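Local coordinates for yersinopine synthase (PDB 6C4M), which catalyses the NADPH-dependent reductive condensation of pyruvate with a histidine-derived amino acid intermediate, the last step in making the metallophore yersinopine, at residues I35-D40 against S167-T172; L72-T77 against A204-F209; A82-S87 against L234-I239; S134-S139 against E161-S166. All coordinates share one frame; numbering follows the deposited sequence.

Contact 1: residues I35-D40 against S167-T172. With NAP (NADP nicotinamide-adenine-dinucleotide phosphate), chain B.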
# COMPACT_ATOMS: atom_id res chain seq x y z
N ILE A 35 -35.53 -1.77 6.02
CA ILE A 35 -36.29 -2.03 4.81
C ILE A 35 -35.91 -3.40 4.24
O ILE A 35 -36.78 -4.21 3.91
CB ILE A 35 -36.09 -0.90 3.79
CG1 ILE A 35 -36.64 0.41 4.36
CG2 ILE A 35 -36.78 -1.21 2.48
CD1 ILE A 35 -36.19 1.64 3.58
N GLN A 36 -34.61 -3.68 4.14
CA GLN A 36 -34.20 -5.01 3.68
C GLN A 36 -34.78 -6.09 4.58
O GLN A 36 -35.26 -7.13 4.11
CB GLN A 36 -32.69 -5.14 3.66
CG GLN A 36 -32.18 -6.55 3.25
CD GLN A 36 -32.43 -6.88 1.78
OE1 GLN A 36 -32.03 -6.12 0.88
NE2 GLN A 36 -33.10 -8.00 1.53
N LEU A 37 -34.63 -5.90 5.89
CA LEU A 37 -35.13 -6.85 6.87
C LEU A 37 -36.63 -7.06 6.70
O LEU A 37 -37.10 -8.20 6.69
CB LEU A 37 -34.83 -6.36 8.28
CG LEU A 37 -35.35 -7.15 9.47
CD1 LEU A 37 -34.74 -8.54 9.53
CD2 LEU A 37 -35.03 -6.36 10.74
N ALA A 38 -37.38 -5.97 6.59
CA ALA A 38 -38.84 -6.11 6.48
C ALA A 38 -39.23 -6.92 5.25
O ALA A 38 -40.15 -7.74 5.32
CB ALA A 38 -39.49 -4.73 6.43
N VAL A 39 -38.55 -6.69 4.12
CA VAL A 39 -38.82 -7.48 2.92
C VAL A 39 -38.50 -8.94 3.17
O VAL A 39 -39.28 -9.83 2.81
CB VAL A 39 -38.03 -6.91 1.73
CG1 VAL A 39 -37.99 -7.89 0.57
CG2 VAL A 39 -38.63 -5.59 1.30
N ASP A 40 -37.36 -9.21 3.81
CA ASP A 40 -36.95 -10.58 4.08
C ASP A 40 -37.95 -11.31 4.98
O ASP A 40 -38.22 -12.50 4.78
CB ASP A 40 -35.55 -10.57 4.70
CG ASP A 40 -34.46 -10.33 3.65
OD1 ASP A 40 -34.77 -10.44 2.44
OD2 ASP A 40 -33.31 -10.03 4.02
N SER A 167 -23.33 -9.24 12.98
CA SER A 167 -23.42 -7.98 12.26
C SER A 167 -24.67 -8.00 11.42
O SER A 167 -25.29 -9.04 11.21
CB SER A 167 -22.19 -7.74 11.39
OG SER A 167 -22.18 -8.59 10.25
N TYR A 168 -25.05 -6.82 10.92
CA TYR A 168 -26.08 -6.77 9.91
C TYR A 168 -25.60 -7.57 8.70
O TYR A 168 -24.39 -7.63 8.42
CB TYR A 168 -26.42 -5.33 9.53
CG TYR A 168 -27.39 -5.22 8.39
CD1 TYR A 168 -28.64 -5.83 8.45
CD2 TYR A 168 -27.05 -4.52 7.23
CE1 TYR A 168 -29.52 -5.76 7.39
CE2 TYR A 168 -27.93 -4.44 6.16
CZ TYR A 168 -29.16 -5.05 6.24
OH TYR A 168 -30.03 -4.96 5.17
N TYR A 169 -26.54 -8.22 8.02
CA TYR A 169 -26.19 -9.26 7.05
C TYR A 169 -26.05 -8.75 5.62
O TYR A 169 -25.92 -9.56 4.69
CB TYR A 169 -27.22 -10.40 7.11
CG TYR A 169 -28.66 -10.01 6.84
CD1 TYR A 169 -29.17 -9.98 5.55
CD2 TYR A 169 -29.53 -9.73 7.90
CE1 TYR A 169 -30.52 -9.64 5.31
CE2 TYR A 169 -30.85 -9.41 7.68
CZ TYR A 169 -31.36 -9.35 6.40
OH TYR A 169 -32.71 -9.05 6.24
N ALA A 170 -26.02 -7.44 5.42
CA ALA A 170 -25.97 -6.89 4.08
C ALA A 170 -25.33 -5.50 4.10
O ALA A 170 -24.89 -4.99 5.14
CB ALA A 170 -27.36 -6.79 3.48
N ASP A 171 -25.35 -4.89 2.92
CA ASP A 171 -24.94 -3.51 2.67
C ASP A 171 -26.13 -2.81 2.02
O ASP A 171 -26.44 -3.06 0.85
CB ASP A 171 -23.72 -3.49 1.76
CG ASP A 171 -23.15 -2.09 1.55
OD1 ASP A 171 -23.91 -1.09 1.66
OD2 ASP A 171 -21.95 -1.99 1.28
N THR A 172 -26.80 -1.94 2.76
CA THR A 172 -28.07 -1.37 2.34
C THR A 172 -28.08 0.12 2.62
O THR A 172 -27.68 0.56 3.70
CB THR A 172 -29.27 -2.02 3.08
OG1 THR A 172 -29.19 -3.45 2.94
CG2 THR A 172 -30.60 -1.52 2.49
PA NAP B . -28.74 3.52 11.16
O1A NAP B . -27.82 2.65 11.93
O2A NAP B . -28.01 4.76 10.57
O5B NAP B . -29.95 3.98 12.18
C5B NAP B . -30.92 2.95 12.45
C4B NAP B . -32.00 3.57 13.36
O4B NAP B . -31.27 4.06 14.65
C3B NAP B . -32.55 4.60 12.83
O3B NAP B . -33.97 4.68 13.19
C2B NAP B . -31.79 5.90 13.49
O2B NAP B . -32.68 7.06 13.48
C1B NAP B . -31.53 5.57 14.70
N9A NAP B . -30.22 6.14 15.03
C8A NAP B . -29.02 6.19 14.42
N7A NAP B . -28.24 6.90 15.25
C5A NAP B . -28.98 7.27 16.35
C6A NAP B . -28.58 7.99 17.44
N6A NAP B . -27.33 8.63 17.87
N1A NAP B . -29.46 8.24 18.42
C2A NAP B . -30.75 7.77 18.33
N3A NAP B . -31.14 7.05 17.24
C4A NAP B . -30.23 6.80 16.23
O3 NAP B . -29.36 2.63 9.91
PN NAP B . -28.97 1.15 9.38
O1N NAP B . -30.25 0.58 8.93
O2N NAP B . -27.96 1.38 8.23
O5D NAP B . -28.21 0.16 10.49
C5D NAP B . -28.97 -0.81 11.27
C4D NAP B . -27.94 -1.55 12.15
O4D NAP B . -26.90 -2.34 11.23
C3D NAP B . -27.21 -0.76 12.90
O3D NAP B . -26.81 -1.58 14.11
C2D NAP B . -25.91 -0.49 12.13
O2D NAP B . -24.90 -0.34 13.02
C1D NAP B . -25.71 -1.83 11.40
N1N NAP B . -25.06 -1.72 10.07
C2N NAP B . -25.77 -1.50 8.94
C3N NAP B . -25.09 -1.45 7.70
C7N NAP B . -25.85 -1.19 6.38
O7N NAP B . -25.46 -1.58 5.36
N7N NAP B . -27.08 -0.44 6.47
C4N NAP B . -23.73 -1.61 7.64
C5N NAP B . -23.04 -1.82 8.77
C6N NAP B . -23.70 -1.89 10.00
P2B NAP B . -32.77 8.05 12.10
O1X NAP B . -31.59 8.99 12.15
O2X NAP B . -32.69 7.22 10.87
O3X NAP B . -34.04 8.86 12.17

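Contact 2: residues L72-T77 against A204-F209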
# COMPACT_ATOMS: atom_id res chain seq x y z
N LEU A 72 -42.87 0.13 1.92
CA LEU A 72 -41.45 0.34 1.73
C LEU A 72 -41.00 -0.35 0.45
O LEU A 72 -41.61 -1.33 0.01
CB LEU A 72 -40.66 -0.20 2.92
CG LEU A 72 -41.14 0.29 4.28
CD1 LEU A 72 -40.38 -0.43 5.38
CD2 LEU A 72 -40.95 1.79 4.34
N TYR A 73 -39.94 0.17 -0.15
CA TYR A 73 -39.43 -0.27 -1.44
C TYR A 73 -37.95 -0.61 -1.34
O TYR A 73 -37.19 0.10 -0.66
CB TYR A 73 -39.64 0.80 -2.51
CG TYR A 73 -41.10 1.08 -2.78
CD1 TYR A 73 -41.82 0.30 -3.67
CD2 TYR A 73 -41.77 2.11 -2.12
CE1 TYR A 73 -43.16 0.54 -3.92
CE2 TYR A 73 -43.11 2.35 -2.36
CZ TYR A 73 -43.80 1.56 -3.27
OH TYR A 73 -45.13 1.79 -3.52
N LEU A 74 -37.55 -1.69 -2.01
CA LEU A 74 -36.18 -2.19 -1.98
C LEU A 74 -35.76 -2.63 -3.37
O LEU A 74 -36.56 -3.20 -4.13
CB LEU A 74 -36.02 -3.37 -1.01
CG LEU A 74 -34.68 -4.14 -0.98
CD1 LEU A 74 -33.57 -3.39 -0.25
CD2 LEU A 74 -34.93 -5.48 -0.31
N GLN A 75 -34.50 -2.40 -3.69
CA GLN A 75 -33.91 -2.88 -4.94
C GLN A 75 -32.59 -3.58 -4.66
O GLN A 75 -31.79 -3.13 -3.83
CB GLN A 75 -33.68 -1.74 -5.93
CG GLN A 75 -34.97 -1.08 -6.40
CD GLN A 75 -34.79 -0.26 -7.65
OE1 GLN A 75 -35.63 -0.29 -8.55
NE2 GLN A 75 -33.68 0.48 -7.72
N GLY A 76 -32.37 -4.69 -5.35
CA GLY A 76 -31.09 -5.33 -5.35
C GLY A 76 -30.20 -4.80 -6.46
O GLY A 76 -30.67 -4.39 -7.52
N THR A 77 -28.90 -4.85 -6.21
CA THR A 77 -27.93 -4.09 -6.98
C THR A 77 -26.62 -4.87 -7.02
O THR A 77 -26.28 -5.58 -6.07
CB THR A 77 -27.79 -2.70 -6.36
OG1 THR A 77 -28.61 -1.79 -7.09
CG2 THR A 77 -26.38 -2.22 -6.31
N ALA A 204 -34.84 1.84 -0.36
CA ALA A 204 -33.47 1.45 -0.07
C ALA A 204 -32.97 0.57 -1.20
O ALA A 204 -33.73 0.12 -2.06
CB ALA A 204 -33.35 0.72 1.26
N TYR A 205 -31.67 0.32 -1.19
CA TYR A 205 -31.09 -0.59 -2.16
C TYR A 205 -29.96 -1.34 -1.48
O TYR A 205 -29.24 -0.80 -0.65
CB TYR A 205 -30.61 0.14 -3.42
CG TYR A 205 -29.30 0.85 -3.28
CD1 TYR A 205 -29.22 2.04 -2.57
CD2 TYR A 205 -28.14 0.35 -3.86
CE1 TYR A 205 -28.00 2.72 -2.44
CE2 TYR A 205 -26.92 1.02 -3.74
CZ TYR A 205 -26.86 2.20 -3.03
OH TYR A 205 -25.66 2.86 -2.89
N THR A 206 -29.85 -2.61 -1.81
CA THR A 206 -28.86 -3.48 -1.22
C THR A 206 -27.88 -3.88 -2.31
O THR A 206 -28.29 -4.44 -3.33
CB THR A 206 -29.51 -4.70 -0.58
OG1 THR A 206 -30.32 -4.28 0.52
CG2 THR A 206 -28.44 -5.69 -0.11
N LYS A 207 -26.61 -3.57 -2.07
CA LYS A 207 -25.50 -3.79 -3.00
C LYS A 207 -24.86 -5.16 -2.85
O LYS A 207 -24.25 -5.65 -3.80
CB LYS A 207 -24.41 -2.74 -2.78
CG LYS A 207 -24.80 -1.32 -3.13
CD LYS A 207 -24.07 -0.24 -2.27
CE LYS A 207 -22.55 -0.45 -2.24
NZ LYS A 207 -21.87 0.65 -1.48
N ALA A 208 -24.98 -5.78 -1.68
CA ALA A 208 -24.23 -7.00 -1.40
C ALA A 208 -24.79 -7.65 -0.14
O ALA A 208 -25.32 -6.97 0.75
CB ALA A 208 -22.74 -6.69 -1.25
N PHE A 209 -24.66 -8.98 -0.07
CA PHE A 209 -24.97 -9.74 1.13
C PHE A 209 -23.69 -10.32 1.71
O PHE A 209 -22.75 -10.64 0.98
CB PHE A 209 -25.98 -10.86 0.83
CG PHE A 209 -27.35 -10.34 0.45
CD1 PHE A 209 -28.19 -9.79 1.40
CD2 PHE A 209 -27.78 -10.37 -0.86
CE1 PHE A 209 -29.43 -9.30 1.06
CE2 PHE A 209 -29.01 -9.88 -1.22
CZ PHE A 209 -29.84 -9.35 -0.26

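Contact 3: residues A82-S87 against L234-I239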
# COMPACT_ATOMS: atom_id res chain seq x y z
N ALA A 82 -28.68 -11.02 -7.54
CA ALA A 82 -28.89 -12.45 -7.76
C ALA A 82 -30.04 -12.98 -6.91
O ALA A 82 -30.82 -13.82 -7.37
CB ALA A 82 -27.59 -13.21 -7.48
N THR A 83 -30.18 -12.48 -5.67
CA THR A 83 -31.21 -12.96 -4.75
C THR A 83 -32.12 -11.84 -4.23
O THR A 83 -32.93 -12.10 -3.32
CB THR A 83 -30.58 -13.68 -3.56
OG1 THR A 83 -29.76 -12.78 -2.81
CG2 THR A 83 -29.76 -14.85 -4.03
N GLN A 84 -32.01 -10.62 -4.76
CA GLN A 84 -32.86 -9.51 -4.35
C GLN A 84 -33.21 -8.67 -5.57
O GLN A 84 -32.33 -8.02 -6.15
CB GLN A 84 -32.16 -8.64 -3.29
CG GLN A 84 -33.06 -7.58 -2.69
CD GLN A 84 -34.29 -8.19 -2.03
OE1 GLN A 84 -34.18 -8.94 -1.05
NE2 GLN A 84 -35.46 -7.90 -2.58
N LYS A 85 -34.48 -8.67 -5.95
CA LYS A 85 -34.99 -7.87 -7.05
C LYS A 85 -35.87 -6.76 -6.47
O LYS A 85 -35.92 -6.55 -5.25
CB LYS A 85 -35.76 -8.74 -8.04
CG LYS A 85 -34.97 -9.92 -8.62
CD LYS A 85 -33.72 -9.47 -9.35
CE LYS A 85 -33.15 -10.59 -10.22
NZ LYS A 85 -32.88 -11.85 -9.45
N GLU A 86 -36.59 -6.06 -7.34
CA GLU A 86 -37.47 -5.00 -6.89
C GLU A 86 -38.59 -5.59 -6.06
O GLU A 86 -39.32 -6.48 -6.51
CB GLU A 86 -38.04 -4.22 -8.08
CG GLU A 86 -36.96 -3.50 -8.88
CD GLU A 86 -37.52 -2.67 -10.02
OE1 GLU A 86 -36.71 -2.06 -10.76
OE2 GLU A 86 -38.76 -2.62 -10.18
N SER A 87 -38.71 -5.11 -4.82
CA SER A 87 -39.69 -5.62 -3.88
C SER A 87 -40.33 -4.47 -3.13
O SER A 87 -39.78 -3.37 -3.04
CB SER A 87 -39.06 -6.57 -2.86
OG SER A 87 -38.30 -7.58 -3.47
N LEU A 234 -32.21 -15.76 6.33
CA LEU A 234 -30.93 -15.40 5.73
C LEU A 234 -30.55 -16.33 4.56
O LEU A 234 -29.81 -15.91 3.66
CB LEU A 234 -29.84 -15.42 6.80
CG LEU A 234 -29.97 -14.42 7.97
CD1 LEU A 234 -28.62 -14.21 8.68
CD2 LEU A 234 -30.52 -13.08 7.53
N ALA A 235 -31.03 -17.58 4.57
CA ALA A 235 -30.70 -18.54 3.52
C ALA A 235 -31.24 -18.12 2.16
O ALA A 235 -30.73 -18.57 1.13
CB ALA A 235 -31.24 -19.93 3.88
N ARG A 236 -32.27 -17.28 2.12
CA ARG A 236 -32.78 -16.77 0.85
C ARG A 236 -31.74 -15.96 0.09
O ARG A 236 -31.89 -15.77 -1.13
CB ARG A 236 -34.02 -15.92 1.11
CG ARG A 236 -34.92 -15.77 -0.09
CD ARG A 236 -36.18 -15.02 0.31
NE ARG A 236 -35.93 -13.60 0.54
CZ ARG A 236 -36.20 -12.63 -0.33
NH1 ARG A 236 -36.75 -12.91 -1.51
NH2 ARG A 236 -35.94 -11.37 -0.03
N HIS A 237 -30.71 -15.46 0.77
CA HIS A 237 -29.62 -14.71 0.15
C HIS A 237 -28.31 -15.47 0.23
O HIS A 237 -27.24 -14.89 0.01
CB HIS A 237 -29.50 -13.32 0.79
CG HIS A 237 -30.75 -12.52 0.69
ND1 HIS A 237 -31.30 -12.14 -0.52
CD2 HIS A 237 -31.61 -12.07 1.65
CE1 HIS A 237 -32.42 -11.46 -0.30
NE2 HIS A 237 -32.63 -11.41 1.01
N HIS A 238 -28.38 -16.77 0.53
CA HIS A 238 -27.21 -17.64 0.55
C HIS A 238 -26.25 -17.26 1.65
O HIS A 238 -25.05 -17.52 1.56
CB HIS A 238 -26.49 -17.65 -0.80
CG HIS A 238 -27.39 -18.03 -1.94
ND1 HIS A 238 -28.54 -18.76 -1.75
CD2 HIS A 238 -27.33 -17.75 -3.26
CE1 HIS A 238 -29.15 -18.94 -2.91
NE2 HIS A 238 -28.43 -18.33 -3.84
N ILE A 239 -26.78 -16.64 2.70
CA ILE A 239 -25.99 -16.26 3.86
C ILE A 239 -25.93 -17.46 4.78
O ILE A 239 -26.97 -17.97 5.23
CB ILE A 239 -26.61 -15.04 4.56
CG1 ILE A 239 -26.69 -13.86 3.59
CG2 ILE A 239 -25.84 -14.69 5.82
CD1 ILE A 239 -27.73 -12.84 4.01

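Contact 4: residues S134-S139 against E161-S166. With NAP (NADP nicotinamide-adenine-dinucleotide phosphate), chain B.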
# COMPACT_ATOMS: atom_id res chain seq x y z
N SER A 134 -39.38 -13.15 21.66
CA SER A 134 -37.98 -13.04 21.26
C SER A 134 -37.57 -11.59 21.04
O SER A 134 -38.36 -10.74 20.59
CB SER A 134 -37.72 -13.86 20.01
OG SER A 134 -38.49 -13.34 18.94
N VAL A 135 -36.31 -11.32 21.34
CA VAL A 135 -35.68 -10.05 21.07
C VAL A 135 -34.40 -10.32 20.30
O VAL A 135 -33.51 -11.03 20.80
CB VAL A 135 -35.37 -9.30 22.37
CG1 VAL A 135 -34.54 -8.08 22.07
CG2 VAL A 135 -36.68 -8.92 23.08
N ILE A 136 -34.31 -9.79 19.09
CA ILE A 136 -33.19 -10.04 18.20
C ILE A 136 -32.35 -8.77 18.09
O ILE A 136 -32.89 -7.69 17.84
CB ILE A 136 -33.67 -10.51 16.81
CG1 ILE A 136 -34.53 -11.78 16.96
CG2 ILE A 136 -32.49 -10.79 15.89
CD1 ILE A 136 -35.25 -12.20 15.70
N LEU A 137 -31.03 -8.93 18.23
CA LEU A 137 -30.07 -7.82 18.15
C LEU A 137 -29.45 -7.89 16.74
O LEU A 137 -28.61 -8.75 16.44
CB LEU A 137 -29.07 -7.94 19.29
CG LEU A 137 -29.71 -8.06 20.70
CD1 LEU A 137 -28.65 -8.01 21.77
CD2 LEU A 137 -30.79 -7.03 20.99
N LEU A 138 -29.92 -7.00 15.86
CA LEU A 138 -29.63 -7.13 14.45
C LEU A 138 -28.14 -6.96 14.16
O LEU A 138 -27.60 -7.66 13.29
CB LEU A 138 -30.46 -6.12 13.65
CG LEU A 138 -30.31 -6.20 12.11
CD1 LEU A 138 -30.88 -7.49 11.56
CD2 LEU A 138 -31.01 -5.03 11.44
N SER A 139 -27.47 -6.04 14.86
CA SER A 139 -26.02 -5.83 14.67
C SER A 139 -25.41 -5.57 16.04
O SER A 139 -25.20 -4.42 16.45
CB SER A 139 -25.72 -4.70 13.71
OG SER A 139 -24.33 -4.72 13.39
N GLU A 161 -36.47 -15.17 24.38
CA GLU A 161 -35.24 -15.59 23.74
C GLU A 161 -34.47 -14.37 23.22
O GLU A 161 -35.03 -13.52 22.52
CB GLU A 161 -35.56 -16.58 22.61
CG GLU A 161 -34.32 -17.16 21.91
CD GLU A 161 -34.68 -18.33 20.98
OE1 GLU A 161 -35.88 -18.70 20.95
OE2 GLU A 161 -33.76 -18.87 20.29
N VAL A 162 -33.20 -14.26 23.61
CA VAL A 162 -32.34 -13.15 23.20
C VAL A 162 -31.35 -13.68 22.18
O VAL A 162 -30.61 -14.62 22.47
CB VAL A 162 -31.60 -12.52 24.39
CG1 VAL A 162 -30.68 -11.42 23.92
CG2 VAL A 162 -32.61 -11.96 25.39
N ILE A 163 -31.35 -13.10 20.98
CA ILE A 163 -30.48 -13.53 19.90
C ILE A 163 -29.63 -12.35 19.45
O ILE A 163 -30.15 -11.31 19.02
CB ILE A 163 -31.29 -14.11 18.73
CG1 ILE A 163 -31.95 -15.44 19.14
CG2 ILE A 163 -30.38 -14.38 17.55
CD1 ILE A 163 -32.88 -15.99 18.12
N SER A 164 -28.31 -12.51 19.56
CA SER A 164 -27.32 -11.61 18.98
C SER A 164 -26.83 -12.11 17.62
O SER A 164 -26.36 -13.24 17.51
CB SER A 164 -26.11 -11.47 19.89
OG SER A 164 -26.32 -10.53 20.93
N LEU A 165 -26.93 -11.25 16.61
CA LEU A 165 -26.27 -11.45 15.32
C LEU A 165 -24.96 -10.66 15.31
O LEU A 165 -24.93 -9.51 15.75
CB LEU A 165 -27.16 -10.99 14.17
CG LEU A 165 -28.50 -11.74 14.07
CD1 LEU A 165 -29.51 -10.88 13.36
CD2 LEU A 165 -28.30 -13.03 13.34
N SER A 166 -23.91 -11.29 14.78
CA SER A 166 -22.58 -10.69 14.79
C SER A 166 -22.54 -9.37 14.04
O SER A 166 -21.80 -8.46 14.41
CB SER A 166 -21.55 -11.66 14.21
OG SER A 166 -21.95 -12.16 12.94
PA NAP B . -28.74 3.52 11.16
O1A NAP B . -27.82 2.65 11.93
O2A NAP B . -28.01 4.76 10.57
O5B NAP B . -29.95 3.98 12.18
C5B NAP B . -30.92 2.95 12.45
C4B NAP B . -32.00 3.57 13.36
O4B NAP B . -31.27 4.06 14.65
C3B NAP B . -32.55 4.60 12.83
O3B NAP B . -33.97 4.68 13.19
C2B NAP B . -31.79 5.90 13.49
O2B NAP B . -32.68 7.06 13.48
C1B NAP B . -31.53 5.57 14.70
N9A NAP B . -30.22 6.14 15.03
C8A NAP B . -29.02 6.19 14.42
N7A NAP B . -28.24 6.90 15.25
C5A NAP B . -28.98 7.27 16.35
C6A NAP B . -28.58 7.99 17.44
N6A NAP B . -27.33 8.63 17.87
N1A NAP B . -29.46 8.24 18.42
C2A NAP B . -30.75 7.77 18.33
N3A NAP B . -31.14 7.05 17.24
C4A NAP B . -30.23 6.80 16.23
O3 NAP B . -29.36 2.63 9.91
PN NAP B . -28.97 1.15 9.38
O1N NAP B . -30.25 0.58 8.93
O2N NAP B . -27.96 1.38 8.23
O5D NAP B . -28.21 0.16 10.49
C5D NAP B . -28.97 -0.81 11.27
C4D NAP B . -27.94 -1.55 12.15
O4D NAP B . -26.90 -2.34 11.23
C3D NAP B . -27.21 -0.76 12.90
O3D NAP B . -26.81 -1.58 14.11
C2D NAP B . -25.91 -0.49 12.13
O2D NAP B . -24.90 -0.34 13.02
C1D NAP B . -25.71 -1.83 11.40
N1N NAP B . -25.06 -1.72 10.07
C2N NAP B . -25.77 -1.50 8.94
C3N NAP B . -25.09 -1.45 7.70
C7N NAP B . -25.85 -1.19 6.38
O7N NAP B . -25.46 -1.58 5.36
N7N NAP B . -27.08 -0.44 6.47
C4N NAP B . -23.73 -1.61 7.64
C5N NAP B . -23.04 -1.82 8.77
C6N NAP B . -23.70 -1.89 10.00
P2B NAP B . -32.77 8.05 12.10
O1X NAP B . -31.59 8.99 12.15
O2X NAP B . -32.69 7.22 10.87
O3X NAP B . -34.04 8.86 12.17

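Contact 1: residues I35-D40 against S167-T172
The helix that follows the first strand of the Rossmann-type NADP-binding domain, here I35-D40, meets the nicotinamide-binding segment S167-T172 through two tyrosine hydroxyls. Y169 and D40 reach toward each other tip to tip: Y169 OH donates to D40 OD2 over a very short 2.5 Å, with the carboxylate 28° from the ring plane and OD2 at the ring edge. With chi1 at 58°, Y169 CG lies between N and the carbonyl carbon, and from there the ring runs out to the helix. L37 crosses it at about a right angle, and L37 CA lies 3.3 Å from Y169 OH. D40 OD1 takes a salt bridge from R236 and a hydrogen bond from H237; the R236 charge, together with the latter bond, would be expected to stabilise the carboxylate. Q36 NE2 adds two weak bonds to it, while Q36 OE1 is hydrogen-bonded to T206 OG1. The second hydroxyl, Y168 OH, sits 3.1 Å from Q36 CB, which lies at the edge of the Y168 ring, and shares a 2.8 Å hydrogen bond with T172 OG1. Y168 CD2 also approaches C7N of the cofactor amide at 3.6 Å. At the same carboxamide, T172 N donates to NAP O7N at 2.9 Å and T172 O accepts from NAP N7N at 3.0 Å, a backbone pairing that fixes this group in the nicotinamide pocket of the dinucleotide-binding fold.

Contact 2: residues L72-T77 against A204-F209
A204 and Q75 begin the backbone ladder between L72-T77 and A204-F209: A204 N donates to Y73 O at 2.9 Å, and A204 O accepts from Q75 N at 3.1 Å. The next rung, T206 N to Q75 O at 2.8 Å, is the straighter one, with the donor nearly in line with the C=O bond. Between these bonds L74 CA and Y205 CA direct C-H groups at A204 O and Q75 O. On the face carrying L74, A204 and T206, L74 CD1 lies 3.5 Å from T206 OG1; CD1 also meets A204 CB, 4.4 Å away. Such parallel pairing, with the strands 24° apart, joins 71-76 to the long strand 203-217 in the mixed sheet that also holds the parallel strands of the Rossmann-type core. At the far end T77 CG2 packs against K207 CG at 3.7 Å, the two side chains side by side and pointing the same way, while T77 CB meets the edge of the Y205 ring in its plane, 4.0 Å from CD2. Further out, the hydroxyl of T206 is hydrogen-bonded to Q36 OE1 of helix 32-44 and to T172 OG1 of the NADP-binding site. Helix 32-44 covers the same face, I35 touching L72 and A204.

Contact 3: residues A82-S87 against L234-I239
This is a loop-to-helix-end contact at the margin of the nucleotide-binding domain: the connection A82-S87 between strands 71-76 and 87-90 lies against the C-terminal end of helix 225-235. T83 carries most of it. Its OG1, placed between the backbone N and the carbonyl carbon (chi1 63°), shares a 2.8 Å hydrogen bond with H237 ND1 at the edge of the imidazole, near the ring plane. T83 CG2 turns to the next residue and makes a CH-pi contact over the face of the H238 ring, 4.1 Å from its centroid, while T83 CB rests 3.5 Å from R236 O. Q84 also comes to the edge of the H237 ring, OE1 lying 3.2 Å from H237 CE1. The Q84 amide is tied to its own loop, NE2 donating to K85 O at 3.0 Å in the amide plane, and OE1 accepts from Q36. At its second nitrogen, NE2, the H237 ring is hydrogen-bonded to D40, and the ring stacks with F209; between T83 and D40 both nitrogens are engaged. H238, with positive phi (66°), brings its N to A235 O and I239 N to L234 O, the Schellman motif that ends the helix.

Contact 4: residues S134-S139 against E161-S166
Strands 134-137 and 161-165 are the two parallel strands of a beta-alpha-beta unit in the Rossmann-type domain, with helix 144-154 as the crossover, and L137 and V135 hydrogen-bond directly to the second strand. Four backbone bonds make the ladder: V135 N to E161 O, I163 N to V135 O, L137 N to I163 O at 2.7 Å, and L165 N to L137 O at 3.0 Å. All are close to straight, with N-H...O angles of 165° to 170°, and the strands diverge by only 13°. Weaker CA-H...O contacts fill the gaps, among them S134 CA to E161 O and V162 CA to V135 O.

Apolar contacts follow the two faces. On the face of I136 and I163, I136 CG2 meets L165 CD1 at 3.9 Å and I136 CG1 nears I163 CB; the neighbouring antiparallel strand 203-217 touches I163 through N217 and L165 through I213 and L215. On the face of V135, V162 and L137, helix 144-154 covers V162 and L137. L138 CD1 touches L165 CD1 at 4.1 Å.

Buried polar side chains are satisfied by neighbouring elements: S134 OG bonds to E226, E161 OE2 to S224 and N217, S164 OG to E251 and S140. In the loop just after the first strand, S139 CB comes within 3.3 Å of the cofactor ribose oxygen NAP O3D.

Overall arrangement
Contacts 1, 2 and 3 form one cluster, their centres 8 to 10 Å apart: Q36 and D40 of helix 32-44 tie contact 1 to contacts 2 and 3, with Q36 OE1 2.5 Å from T206 OG1 and D40 OD1 2.7 Å from H237 NE2. Contacts 2 and 3 share the bond S87 N to L74 O, and L74 CD2 packs 3.3 Å from Q84 CD. Contact 4 lies farther off, its centre about 14 Å from that of contact 1 and 22 Å from that of contact 2, and its nearest atoms are about 5 Å from contact 3. Yet its S139 borders the NADP ribose as T172 of contact 1 holds the nicotinamide amide; L138 CD2 packs against Y168.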